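Local coordinates for protein acyl-CoA dehydrogenase (Bacillus anthracis, PDB 3OWA) that probably catalyses the FAD-dependent alpha,beta-dehydrogenation of acyl-CoA thioesters, at residues L331-M336 / S353-Y357; L363-F367 / V500-A505; A547-L551 / M563-L567; A315-A320 / Y531-F535. All blocks are in the same frame, centred on the assembly; numbering follows the deposited sequence.

Interaction 1: residues L331-M336 / S353-Y357; sequences LFESRM and SIAEY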
loop_
_atom_site.group_PDB
_atom_site.type_symbol
_atom_site.label_atom_id
_atom_site.label_comp_id
_atom_site.label_asym_id
_atom_site.label_seq_id
_atom_site.Cartn_x
_atom_site.Cartn_y
_atom_site.Cartn_z
ATOM N N LEU A 331 1.256 28.381 -10.937
ATOM C CA LEU A 331 1.442 28.561 -12.391
ATOM C C LEU A 331 0.126 28.945 -13.071
ATOM O O LEU A 331 0.086 29.836 -13.939
ATOM C CB LEU A 331 2.036 27.316 -13.059
ATOM C CG LEU A 331 3.495 26.985 -12.751
ATOM C CD1 LEU A 331 3.830 25.555 -13.128
ATOM C CD2 LEU A 331 4.484 28.006 -13.396
ATOM N N PHE A 332 -0.943 28.261 -12.671
ATOM C CA PHE A 332 -2.289 28.559 -13.133
ATOM C C PHE A 332 -2.640 30.035 -12.802
ATOM O O PHE A 332 -3.054 30.791 -13.694
ATOM C CB PHE A 332 -3.258 27.530 -12.513
ATOM C CG PHE A 332 -4.653 27.533 -13.093
ATOM C CD1 PHE A 332 -5.653 26.761 -12.489
ATOM C CD2 PHE A 332 -4.994 28.308 -14.215
ATOM C CE1 PHE A 332 -6.983 26.745 -13.012
ATOM C CE2 PHE A 332 -6.311 28.308 -14.736
ATOM C CZ PHE A 332 -7.302 27.523 -14.142
ATOM N N GLU A 333 -2.436 30.445 -11.546
ATOM C CA GLU A 333 -2.734 31.823 -11.107
ATOM C C GLU A 333 -1.946 32.891 -11.866
ATOM O O GLU A 333 -2.471 33.972 -12.141
ATOM C CB GLU A 333 -2.482 32.019 -9.607
ATOM C CG GLU A 333 -3.727 32.124 -8.739
ATOM C CD GLU A 333 -4.711 33.197 -9.192
ATOM O OE1 GLU A 333 -5.847 32.811 -9.536
ATOM O OE2 GLU A 333 -4.372 34.411 -9.205
ATOM N N SER A 334 -0.689 32.609 -12.192
ATOM C CA SER A 334 0.101 33.619 -12.876
ATOM C C SER A 334 -0.216 33.662 -14.377
ATOM O O SER A 334 0.071 34.648 -15.049
ATOM C CB SER A 334 1.595 33.475 -12.587
ATOM O OG SER A 334 2.141 32.404 -13.309
ATOM N N ARG A 335 -0.819 32.600 -14.894
ATOM C CA ARG A 335 -1.292 32.605 -16.267
ATOM C C ARG A 335 -2.629 33.354 -16.337
ATOM O O ARG A 335 -2.918 34.048 -17.325
ATOM C CB ARG A 335 -1.437 31.177 -16.778
ATOM C CG ARG A 335 -1.134 31.008 -18.238
ATOM C CD ARG A 335 0.354 31.109 -18.498
ATOM N NE ARG A 335 0.747 30.457 -19.748
ATOM C CZ ARG A 335 2.001 30.385 -20.200
ATOM N NH1 ARG A 335 2.999 30.934 -19.515
ATOM N NH2 ARG A 335 2.266 29.770 -21.350
HETATM N N MSE A 336 -3.425 33.198 -15.273
HETATM C CA MSE A 336 -4.682 33.914 -15.057
HETATM C C MSE A 336 -4.491 35.434 -14.967
HETATM O O MSE A 336 -5.367 36.194 -15.397
HETATM C CB MSE A 336 -5.352 33.450 -13.759
HETATM C CG MSE A 336 -5.938 32.038 -13.780
HETATM SE SE MSE A 336 -7.475 31.897 -14.902
HETATM C CE MSE A 336 -8.687 32.976 -13.836
ATOM N N SER A 353 -5.467 28.404 -19.546
ATOM C CA SER A 353 -4.480 28.808 -18.534
ATOM C C SER A 353 -4.038 27.641 -17.668
ATOM O O SER A 353 -2.942 27.659 -17.111
ATOM C CB SER A 353 -5.020 29.908 -17.610
ATOM O OG SER A 353 -5.186 31.147 -18.288
ATOM N N ILE A 354 -4.898 26.631 -17.537
ATOM C CA ILE A 354 -4.501 25.424 -16.816
ATOM C C ILE A 354 -4.058 24.314 -17.745
ATOM O O ILE A 354 -3.138 23.610 -17.407
ATOM C CB ILE A 354 -5.582 24.920 -15.832
ATOM C CG1 ILE A 354 -5.050 23.751 -14.992
ATOM C CG2 ILE A 354 -6.869 24.585 -16.565
ATOM C CD1 ILE A 354 -3.851 24.134 -14.044
ATOM N N ALA A 355 -4.707 24.169 -18.905
ATOM C CA ALA A 355 -4.322 23.144 -19.877
ATOM C C ALA A 355 -2.829 23.281 -20.228
ATOM O O ALA A 355 -2.167 22.275 -20.477
ATOM C CB ALA A 355 -5.202 23.196 -21.138
ATOM N N GLU A 356 -2.305 24.509 -20.176
ATOM C CA GLU A 356 -0.865 24.790 -20.396
ATOM C C GLU A 356 -0.022 23.901 -19.481
ATOM O O GLU A 356 1.056 23.409 -19.873
ATOM C CB GLU A 356 -0.570 26.271 -20.114
ATOM C CG GLU A 356 0.895 26.641 -20.043
ATOM C CD GLU A 356 1.597 26.518 -21.398
ATOM O OE1 GLU A 356 0.912 26.563 -22.442
ATOM O OE2 GLU A 356 2.837 26.371 -21.428
ATOM N N TYR A 357 -0.550 23.653 -18.277
ATOM C CA TYR A 357 0.170 22.883 -17.278
ATOM C C TYR A 357 -0.369 21.470 -17.075
ATOM O O TYR A 357 -0.322 20.944 -15.963
ATOM C CB TYR A 357 0.219 23.662 -15.976
ATOM C CG TYR A 357 0.776 25.041 -16.207
ATOM C CD1 TYR A 357 -0.040 26.155 -16.149
ATOM C CD2 TYR A 357 2.121 25.216 -16.525
ATOM C CE1 TYR A 357 0.460 27.420 -16.393
ATOM C CE2 TYR A 357 2.637 26.460 -16.752
ATOM C CZ TYR A 357 1.806 27.562 -16.699
ATOM O OH TYR A 357 2.327 28.811 -16.932
HETATM O O HOH W 1 2.448 30.918 -15.344
#

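Interaction 2: residues L363-F367 / V500-A505; sequences LNKVF and VSNLYA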
loop_
_atom_site.group_PDB
_atom_site.type_symbol
_atom_site.label_atom_id
_atom_site.label_comp_id
_atom_site.label_asym_id
_atom_site.label_seq_id
_atom_site.Cartn_x
_atom_site.Cartn_y
_atom_site.Cartn_z
ATOM N N LEU A 363 1.358 14.964 -12.922
ATOM C CA LEU A 363 2.365 14.669 -11.893
ATOM C C LEU A 363 1.836 14.830 -10.471
ATOM O O LEU A 363 2.134 14.002 -9.624
ATOM C CB LEU A 363 3.650 15.507 -12.053
ATOM C CG LEU A 363 4.370 15.472 -13.413
ATOM C CD1 LEU A 363 5.545 16.452 -13.399
ATOM C CD2 LEU A 363 4.795 14.045 -13.820
ATOM N N ASN A 364 1.125 15.916 -10.208
ATOM C CA ASN A 364 0.570 16.193 -8.877
ATOM C C ASN A 364 -0.406 15.116 -8.488
ATOM O O ASN A 364 -0.409 14.633 -7.351
ATOM C CB ASN A 364 -0.191 17.517 -8.874
ATOM C CG ASN A 364 0.716 18.749 -8.863
ATOM O OD1 ASN A 364 1.930 18.693 -8.597
ATOM N ND2 ASN A 364 0.107 19.876 -9.143
ATOM N N LYS A 365 -1.239 14.714 -9.435
ATOM C CA LYS A 365 -2.228 13.720 -9.143
ATOM C C LYS A 365 -1.597 12.380 -8.741
ATOM O O LYS A 365 -2.001 11.781 -7.733
ATOM C CB LYS A 365 -3.194 13.556 -10.318
ATOM C CG LYS A 365 -4.421 12.708 -9.994
ATOM C CD LYS A 365 -4.228 11.255 -10.340
ATOM C CE LYS A 365 -5.344 10.439 -9.783
ATOM N NZ LYS A 365 -5.305 8.996 -10.200
ATOM N N VAL A 366 -0.621 11.908 -9.529
ATOM C CA VAL A 366 0.022 10.651 -9.244
ATOM C C VAL A 366 0.872 10.781 -7.995
ATOM O O VAL A 366 0.842 9.919 -7.100
ATOM C CB VAL A 366 0.944 10.170 -10.417
ATOM C CG1 VAL A 366 1.709 8.889 -9.982
ATOM C CG2 VAL A 366 0.137 9.932 -11.679
ATOM N N PHE A 367 1.630 11.867 -7.902
ATOM C CA PHE A 367 2.552 11.986 -6.770
ATOM C C PHE A 367 1.774 12.153 -5.472
ATOM O O PHE A 367 2.081 11.500 -4.488
ATOM C CB PHE A 367 3.494 13.164 -6.969
ATOM C CG PHE A 367 4.601 13.235 -5.964
ATOM C CD1 PHE A 367 5.763 12.509 -6.151
ATOM C CD2 PHE A 367 4.510 14.082 -4.865
ATOM C CE1 PHE A 367 6.806 12.582 -5.229
ATOM C CE2 PHE A 367 5.534 14.155 -3.930
ATOM C CZ PHE A 367 6.692 13.415 -4.108
ATOM N N VAL A 500 10.441 12.127 -14.299
ATOM C CA VAL A 500 9.984 13.503 -14.403
ATOM C C VAL A 500 9.222 13.865 -13.116
ATOM O O VAL A 500 9.360 14.989 -12.587
ATOM C CB VAL A 500 9.068 13.687 -15.645
ATOM C CG1 VAL A 500 8.457 15.105 -15.679
ATOM C CG2 VAL A 500 9.849 13.357 -16.948
ATOM N N SER A 501 8.440 12.916 -12.604
ATOM C CA SER A 501 7.652 13.188 -11.414
ATOM C C SER A 501 8.591 13.452 -10.210
ATOM O O SER A 501 8.439 14.440 -9.492
ATOM C CB SER A 501 6.734 12.026 -11.100
ATOM O OG SER A 501 6.031 12.342 -9.914
ATOM N N ASN A 502 9.572 12.586 -10.014
ATOM C CA ASN A 502 10.528 12.785 -8.923
ATOM C C ASN A 502 11.280 14.082 -9.062
ATOM O O ASN A 502 11.465 14.793 -8.088
ATOM C CB ASN A 502 11.503 11.610 -8.825
ATOM C CG ASN A 502 10.948 10.476 -7.982
ATOM O OD1 ASN A 502 9.915 10.608 -7.325
ATOM N ND2 ASN A 502 11.628 9.359 -8.005
ATOM N N LEU A 503 11.687 14.398 -10.286
ATOM C CA LEU A 503 12.362 15.667 -10.562
ATOM C C LEU A 503 11.537 16.924 -10.179
ATOM O O LEU A 503 12.046 17.850 -9.527
ATOM C CB LEU A 503 12.828 15.694 -12.029
ATOM C CG LEU A 503 13.148 17.089 -12.521
ATOM C CD1 LEU A 503 14.558 17.427 -12.088
ATOM C CD2 LEU A 503 12.945 17.210 -14.027
ATOM N N TYR A 504 10.271 16.940 -10.581
ATOM C CA TYR A 504 9.342 18.028 -10.257
ATOM C C TYR A 504 9.141 18.200 -8.746
ATOM O O TYR A 504 9.132 19.320 -8.227
ATOM C CB TYR A 504 7.977 17.807 -10.961
ATOM C CG TYR A 504 7.031 18.985 -10.908
ATOM C CD1 TYR A 504 7.427 20.247 -11.376
ATOM C CD2 TYR A 504 5.750 18.848 -10.392
ATOM C CE1 TYR A 504 6.568 21.340 -11.336
ATOM C CE2 TYR A 504 4.872 19.932 -10.350
ATOM C CZ TYR A 504 5.296 21.181 -10.829
ATOM O OH TYR A 504 4.432 22.256 -10.778
ATOM N N ALA A 505 8.968 17.101 -8.035
ATOM C CA ALA A 505 8.837 17.186 -6.582
ATOM C C ALA A 505 10.144 17.679 -5.916
ATOM O O ALA A 505 10.109 18.532 -5.013
ATOM C CB ALA A 505 8.425 15.825 -6.018
#

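Interaction 3: residues A547-L551 / M563-L567; sequences AKETL and MLSSL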
loop_
_atom_site.group_PDB
_atom_site.type_symbol
_atom_site.label_atom_id
_atom_site.label_comp_id
_atom_site.label_asym_id
_atom_site.label_seq_id
_atom_site.Cartn_x
_atom_site.Cartn_y
_atom_site.Cartn_z
ATOM N N ALA A 547 16.470 5.184 -14.485
ATOM C CA ALA A 547 17.308 5.432 -15.662
ATOM C C ALA A 547 18.075 4.186 -16.070
ATOM O O ALA A 547 18.091 3.840 -17.240
ATOM C CB ALA A 547 18.262 6.616 -15.426
ATOM N N LYS A 548 18.697 3.514 -15.102
ATOM C CA LYS A 548 19.413 2.259 -15.352
ATOM C C LYS A 548 18.540 1.221 -16.038
ATOM O O LYS A 548 18.965 0.630 -17.028
ATOM C CB LYS A 548 19.954 1.637 -14.052
ATOM C CG LYS A 548 21.202 2.302 -13.517
ATOM C CD LYS A 548 21.862 1.442 -12.429
ATOM C CE LYS A 548 22.858 2.278 -11.600
ATOM N NZ LYS A 548 23.831 1.422 -10.837
ATOM N N GLU A 549 17.338 0.991 -15.499
ATOM C CA GLU A 549 16.401 0.025 -16.087
ATOM C C GLU A 549 16.046 0.396 -17.524
ATOM O O GLU A 549 15.978 -0.468 -18.402
ATOM C CB GLU A 549 15.098 -0.122 -15.255
ATOM C CG GLU A 549 14.170 -1.216 -15.830
ATOM C CD GLU A 549 12.877 -1.432 -15.028
ATOM O OE1 GLU A 549 11.994 -0.556 -15.035
ATOM O OE2 GLU A 549 12.731 -2.502 -14.401
ATOM N N THR A 550 15.829 1.684 -17.762
ATOM C CA THR A 550 15.523 2.144 -19.116
ATOM C C THR A 550 16.719 2.007 -20.074
ATOM O O THR A 550 16.533 1.611 -21.216
ATOM C CB THR A 550 15.010 3.559 -19.117
ATOM O OG1 THR A 550 13.885 3.640 -18.233
ATOM C CG2 THR A 550 14.564 3.947 -20.519
ATOM N N LEU A 551 17.929 2.336 -19.615
ATOM C CA LEU A 551 19.140 2.205 -20.468
ATOM C C LEU A 551 19.396 0.751 -20.870
ATOM O O LEU A 551 19.686 0.457 -22.021
ATOM C CB LEU A 551 20.390 2.825 -19.796
ATOM C CG LEU A 551 20.431 4.358 -19.684
ATOM C CD1 LEU A 551 21.636 4.869 -18.860
ATOM C CD2 LEU A 551 20.434 4.986 -21.063
HETATM N N MSE A 563 26.682 4.620 -22.176
HETATM C CA MSE A 563 25.538 5.271 -21.530
HETATM C C MSE A 563 25.529 5.126 -20.001
HETATM O O MSE A 563 25.271 6.101 -19.303
HETATM C CB MSE A 563 24.226 4.789 -22.156
HETATM C CG MSE A 563 24.086 5.170 -23.632
HETATM SE SE MSE A 563 24.443 7.061 -23.985
HETATM C CE MSE A 563 24.389 7.074 -25.945
ATOM N N LEU A 564 25.834 3.928 -19.494
ATOM C CA LEU A 564 25.923 3.692 -18.042
ATOM C C LEU A 564 27.037 4.468 -17.326
ATOM O O LEU A 564 26.852 4.878 -16.176
ATOM C CB LEU A 564 25.986 2.193 -17.695
ATOM C CG LEU A 564 24.792 1.252 -17.973
ATOM C CD1 LEU A 564 25.124 -0.192 -17.625
ATOM C CD2 LEU A 564 23.489 1.670 -17.245
ATOM N N SER A 565 28.192 4.657 -17.984
ATOM C CA SER A 565 29.255 5.529 -17.455
ATOM C C SER A 565 28.841 7.000 -17.482
ATOM O O SER A 565 29.197 7.763 -16.584
ATOM C CB SER A 565 30.560 5.387 -18.261
ATOM O OG SER A 565 31.007 4.045 -18.259
ATOM N N SER A 566 28.122 7.403 -18.525
ATOM C CA SER A 566 27.542 8.765 -18.570
ATOM C C SER A 566 26.573 8.981 -17.385
ATOM O O SER A 566 26.556 10.057 -16.775
ATOM C CB SER A 566 26.836 9.047 -19.906
ATOM O OG SER A 566 27.757 9.033 -20.995
ATOM N N LEU A 567 25.795 7.945 -17.065
ATOM C CA LEU A 567 24.836 7.997 -15.954
ATOM C C LEU A 567 25.566 8.059 -14.613
ATOM O O LEU A 567 25.195 8.853 -13.739
ATOM C CB LEU A 567 23.858 6.813 -16.000
ATOM C CG LEU A 567 22.837 6.659 -14.852
ATOM C CD1 LEU A 567 21.985 7.939 -14.636
ATOM C CD2 LEU A 567 21.944 5.442 -15.069
#

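Interaction 4: residues A315-A320 / Y531-F535; sequences AAKTYA and YTEVF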
loop_
_atom_site.group_PDB
_atom_site.type_symbol
_atom_site.label_atom_id
_atom_site.label_comp_id
_atom_site.label_asym_id
_atom_site.label_seq_id
_atom_site.Cartn_x
_atom_site.Cartn_y
_atom_site.Cartn_z
ATOM N N ALA A 315 6.358 12.935 6.699
ATOM C CA ALA A 315 6.400 14.402 6.674
ATOM C C ALA A 315 7.224 14.946 5.503
ATOM O O ALA A 315 6.869 15.962 4.926
ATOM C CB ALA A 315 6.912 14.916 7.950
ATOM N N ALA A 316 8.321 14.269 5.164
ATOM C CA ALA A 316 9.170 14.722 4.071
ATOM C C ALA A 316 8.511 14.560 2.706
ATOM O O ALA A 316 8.592 15.438 1.868
ATOM C CB ALA A 316 10.520 14.038 4.105
ATOM N N LYS A 317 7.894 13.409 2.473
ATOM C CA LYS A 317 7.030 13.239 1.292
ATOM C C LYS A 317 5.912 14.253 1.222
ATOM O O LYS A 317 5.657 14.793 0.159
ATOM C CB LYS A 317 6.449 11.816 1.268
ATOM C CG LYS A 317 7.531 10.741 1.098
ATOM C CD LYS A 317 6.832 9.372 1.198
ATOM C CE LYS A 317 7.832 8.218 1.247
ATOM N NZ LYS A 317 8.575 8.104 -0.086
ATOM N N THR A 318 5.249 14.526 2.343
ATOM C CA THR A 318 4.140 15.485 2.357
ATOM C C THR A 318 4.647 16.901 2.013
ATOM O O THR A 318 3.970 17.649 1.302
ATOM C CB THR A 318 3.473 15.527 3.739
ATOM O OG1 THR A 318 2.872 14.268 4.021
ATOM C CG2 THR A 318 2.362 16.628 3.827
ATOM N N TYR A 319 5.832 17.263 2.519
ATOM C CA TYR A 319 6.449 18.554 2.189
ATOM C C TYR A 319 6.676 18.590 0.688
ATOM O O TYR A 319 6.326 19.554 0.037
ATOM C CB TYR A 319 7.794 18.744 2.907
ATOM C CG TYR A 319 8.470 20.078 2.577
ATOM C CD1 TYR A 319 7.997 21.279 3.129
ATOM C CD2 TYR A 319 9.584 20.135 1.717
ATOM C CE1 TYR A 319 8.611 22.511 2.820
ATOM C CE2 TYR A 319 10.214 21.366 1.414
ATOM C CZ TYR A 319 9.716 22.536 1.974
ATOM O OH TYR A 319 10.320 23.742 1.686
ATOM N N ALA A 320 7.231 17.521 0.118
ATOM C CA ALA A 320 7.481 17.563 -1.322
ATOM C C ALA A 320 6.168 17.643 -2.110
ATOM O O ALA A 320 6.088 18.401 -3.079
ATOM C CB ALA A 320 8.368 16.397 -1.795
ATOM N N TYR A 531 13.802 18.272 5.390
ATOM C CA TYR A 531 12.868 17.562 4.499
ATOM C C TYR A 531 13.509 17.463 3.133
ATOM O O TYR A 531 13.487 16.417 2.513
ATOM C CB TYR A 531 11.542 18.322 4.315
ATOM C CG TYR A 531 10.597 18.400 5.495
ATOM C CD1 TYR A 531 10.476 17.339 6.395
ATOM C CD2 TYR A 531 9.794 19.525 5.682
ATOM C CE1 TYR A 531 9.582 17.398 7.446
ATOM C CE2 TYR A 531 8.882 19.598 6.751
ATOM C CZ TYR A 531 8.812 18.534 7.642
ATOM O OH TYR A 531 7.950 18.570 8.712
ATOM N N THR A 532 14.078 18.586 2.684
ATOM C CA THR A 532 14.670 18.707 1.352
ATOM C C THR A 532 15.870 17.793 1.128
ATOM O O THR A 532 15.927 17.108 0.093
ATOM C CB THR A 532 15.019 20.184 1.045
ATOM O OG1 THR A 532 13.812 20.941 1.125
ATOM C CG2 THR A 532 15.588 20.342 -0.361
ATOM N N GLU A 533 16.808 17.766 2.085
ATOM C CA GLU A 533 17.986 16.888 1.999
ATOM C C GLU A 533 17.606 15.417 1.911
ATOM O O GLU A 533 18.112 14.661 1.069
ATOM C CB GLU A 533 18.881 17.105 3.221
ATOM C CG GLU A 533 19.660 18.411 3.138
ATOM C CD GLU A 533 20.320 18.806 4.444
ATOM O OE1 GLU A 533 19.910 18.309 5.525
ATOM O OE2 GLU A 533 21.266 19.622 4.384
ATOM N N VAL A 534 16.686 15.036 2.788
ATOM C CA VAL A 534 16.273 13.663 2.948
ATOM C C VAL A 534 15.441 13.225 1.724
ATOM O O VAL A 534 15.697 12.164 1.158
ATOM C CB VAL A 534 15.475 13.538 4.289
ATOM C CG1 VAL A 534 14.476 12.434 4.243
ATOM C CG2 VAL A 534 16.466 13.394 5.483
ATOM N N PHE A 535 14.486 14.050 1.304
ATOM C CA PHE A 535 13.638 13.673 0.166
ATOM C C PHE A 535 14.483 13.590 -1.122
ATOM O O PHE A 535 14.348 12.644 -1.909
ATOM C CB PHE A 535 12.452 14.642 -0.043
ATOM C CG PHE A 535 11.664 14.352 -1.292
ATOM C CD1 PHE A 535 10.715 13.350 -1.299
ATOM C CD2 PHE A 535 11.927 15.029 -2.485
ATOM C CE1 PHE A 535 10.004 13.036 -2.459
ATOM C CE2 PHE A 535 11.241 14.742 -3.652
ATOM C CZ PHE A 535 10.248 13.749 -3.637
#

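Interaction 1: residues L331-M336 / S353-Y357
Leu331 CB sits over the Tyr357 ring, 3.6 Å from its centroid and 10° off the normal, while Ile354 CB lies 3.5 Å from the centroid of the Phe332 ring, again almost straight over the middle. Both are CH-pi contacts. Phe332 has CG anti to the backbone N (chi1 -169°), which swings the ring round to meet Ser353 and Ile354; Ser353 CB abuts the ring edge, 3.5 Å from Phe332 CE2. The other face of Tyr357 is covered by CG of its own neighbour Glu356, so the phenol is clamped from both sides.

On the polar side, Arg335 bends at chi2 and crosses the end of the tyrosine, its guanidinium plane 65° from the ring and Arg335 CD 3.4 Å from Tyr357 OH. Arg335 NH2 forms a salt bridge to Glu356 OE2 (3.4 Å), although OE2 stands clear of the guanidinium plane. A water links the segments through directed bonds, donating to Leu331 O and, at 2.6 Å, to Tyr357 OH, and also bonding Ser334 OG.

Further out, Tyr357 OH bonds to Val12 O and Glu356 OE2 to Gly14 N, while Lys95 makes a cation-pi contact with Phe332. In the helical C-terminal domain, the end of helix 305-336 thus packs on helix 348-355 and on Tyr357, the N-cap of helix 358-383. An apolar, ring-capped interior, which buries Ser353 O without a polar partner, adjoins a polar side where the Arg335-Glu356 attraction is probably electrostatic and largely non-directional, while the water and Val12 fix the phenol hydroxyl.

Interaction 2: residues L363-F367 / V500-A505
Leu363 is the main bump of this contact, its two methyls straddling the surface of 500-505. CD1 enters a hollow made by Val500 and Tyr504, 3.7 Å from Tyr504 CB and 3.9 Å from Val500 CG1, while CD2 settles against the backbone at Ser501 CA. One turn later Phe367 forms a second bump. With CG anti to its backbone N (chi1 -171°), the ring comes to lie under the Ala505 methyl, which covers one face, 3.9 Å from the centroid and displaced toward the rim. The small Ala505 side chain lets the ring come close, with CZ of Phe367 3.5 Å from Ala505 CB. Ser501 OG lies beside the ring, 3.8 Å from Phe367 CD1.

In the other direction, Tyr504 projects past Leu363 so that its ring edge meets the side chain of Asn364. The axes of the two segments cross at -95° and approach to 10.1 Å, so the side-chain rows meet over a short patch, with the backbones nearest at Leu363 and Ser501. The crossing joins helix 358-383 to helix 490-520, and so the earlier to the later part of the helical C-terminal region.

Polar ends near the patch have other partners: Tyr504 OH bonds to Thr328 OG1 on helix 305-336, and Asn502 ND2 to Glu542 OE1 on helix 526-554. Across the interface itself, therefore, cohesion comes mainly from van der Waals packing of complementary shapes, while the tyrosine hydroxyl and asparagine amide connect its margins to two further helices.

Interaction 3: residues A547-L551 / M563-L567
Ala547 opens the contact with its methyl turned to Leu567, lying 3.9 Å from Leu567 CD2 and at a similar distance from CD1, so that it meets both branches of the leucine fork. Ala547 also touches Ile470 and Val474 of helix 458-482.

Lys548 follows at the more exposed margin. The aliphatic start of its chain does the touching: CG comes 3.6 Å from Leu567 CD2, the two side chains crossing at about a right angle, while the ammonium runs on to a long, weak ion pair with Glu544.

A turn after Ala547, Leu551 fits among three residues of the partner. Its CD1 is 3.8 Å from Leu567 CD2 and 4.0 Å from Leu564 CD2, and its CD2 meets Met563 CB. From the selenomethionine Met563, it is CB that packs here, since the chain bends at chi2 and takes the selenium elsewhere. Leu567 can serve both ends of 547-551 because its CG is anti to the backbone N (chi1 176°), which directs the fork across to the partner helix, one methyl reaching Ala547, Lys548 and Leu551 alike.

The axes run nearly antiparallel, at 168° and 10.6 Å apart, with Lys548 paired to Leu564 and Leu551 to Met563 in backbone register. This is an antiparallel helical hairpin, its inner side formed largely by leucines: helix 526-554 turns back through a short connection into helix 557-571, two consecutive helices in the all-helical C-terminal part of the chain.

Interaction 4: residues A315-A320 / Y531-F535
Aromatic contacts lead here, with Tyr531 lying across segment 315-320 of helix 305-336 and meeting Tyr319. The two rings are oblique, their centroids 5.2 Å apart and planes at 33°, and the nearest carbons, Tyr319 CG and Tyr531 CD2, are 3.4 Å apart. Tyr319 has CG anti to the backbone N (chi1 180°), a setting that lays its ring against Tyr531.

A methyl-ring contact forms the second group. Ala320 CB stands almost exactly over the centre of the Phe535 ring, 3.6 Å from the centroid and about equally far from all six ring carbons.

Plain apolar packing completes the patch around alanines. Ala315 CB touches Tyr531 CE1 at 3.7 Å, and Ala316 sets its CA equally close to Tyr531 CD1 while its methyl, CB, lies near Val534 CG1, at 4.3 Å. These small residues let the backbones come near, Ala316 and Tyr531 having CA atoms 4.7 Å apart.

The polar ends bond to residues outside the two segments. Tyr319 OH and Thr532 OG1 both bond to Thr513 OG1, Thr532 OG1 also to Lys528 O, and Tyr531 OH to Thr596 O near the C-terminus and to Gln527 NE2.

The axes cross at -101° with a closest approach of 9.1 Å, so the two segments cross at nearly a right angle. Helix 490-520 packs beside Tyr319 and Phe535, and helix 578-592 beside Ala315, Tyr531 and Val534, making this crossing a buried junction of four helices.

How the interactions relate
Helix 305-336 serves interaction 4 with residues 315-320 and interaction 1 with 331-336, their centres about 26 Å apart; helix 526-554 likewise serves interactions 4 and 3. Interaction 2 lies between, its centre about 17 Å from that of interaction 1 and 13 Å from that of interaction 4. It touches both: Tyr504 OH is 4.1 Å from Leu331 CD1, and Phe367 CZ is 3.6 Å from Phe535 CZ. Interaction 3 stands apart, touching none of the others. Along the chain, interactions 1 and 2 close before 4 does, and interaction 3 follows. Interactions 2 and 4 thus join the earlier part of the C-terminal helical region to the later one, knitting the two into one helical body.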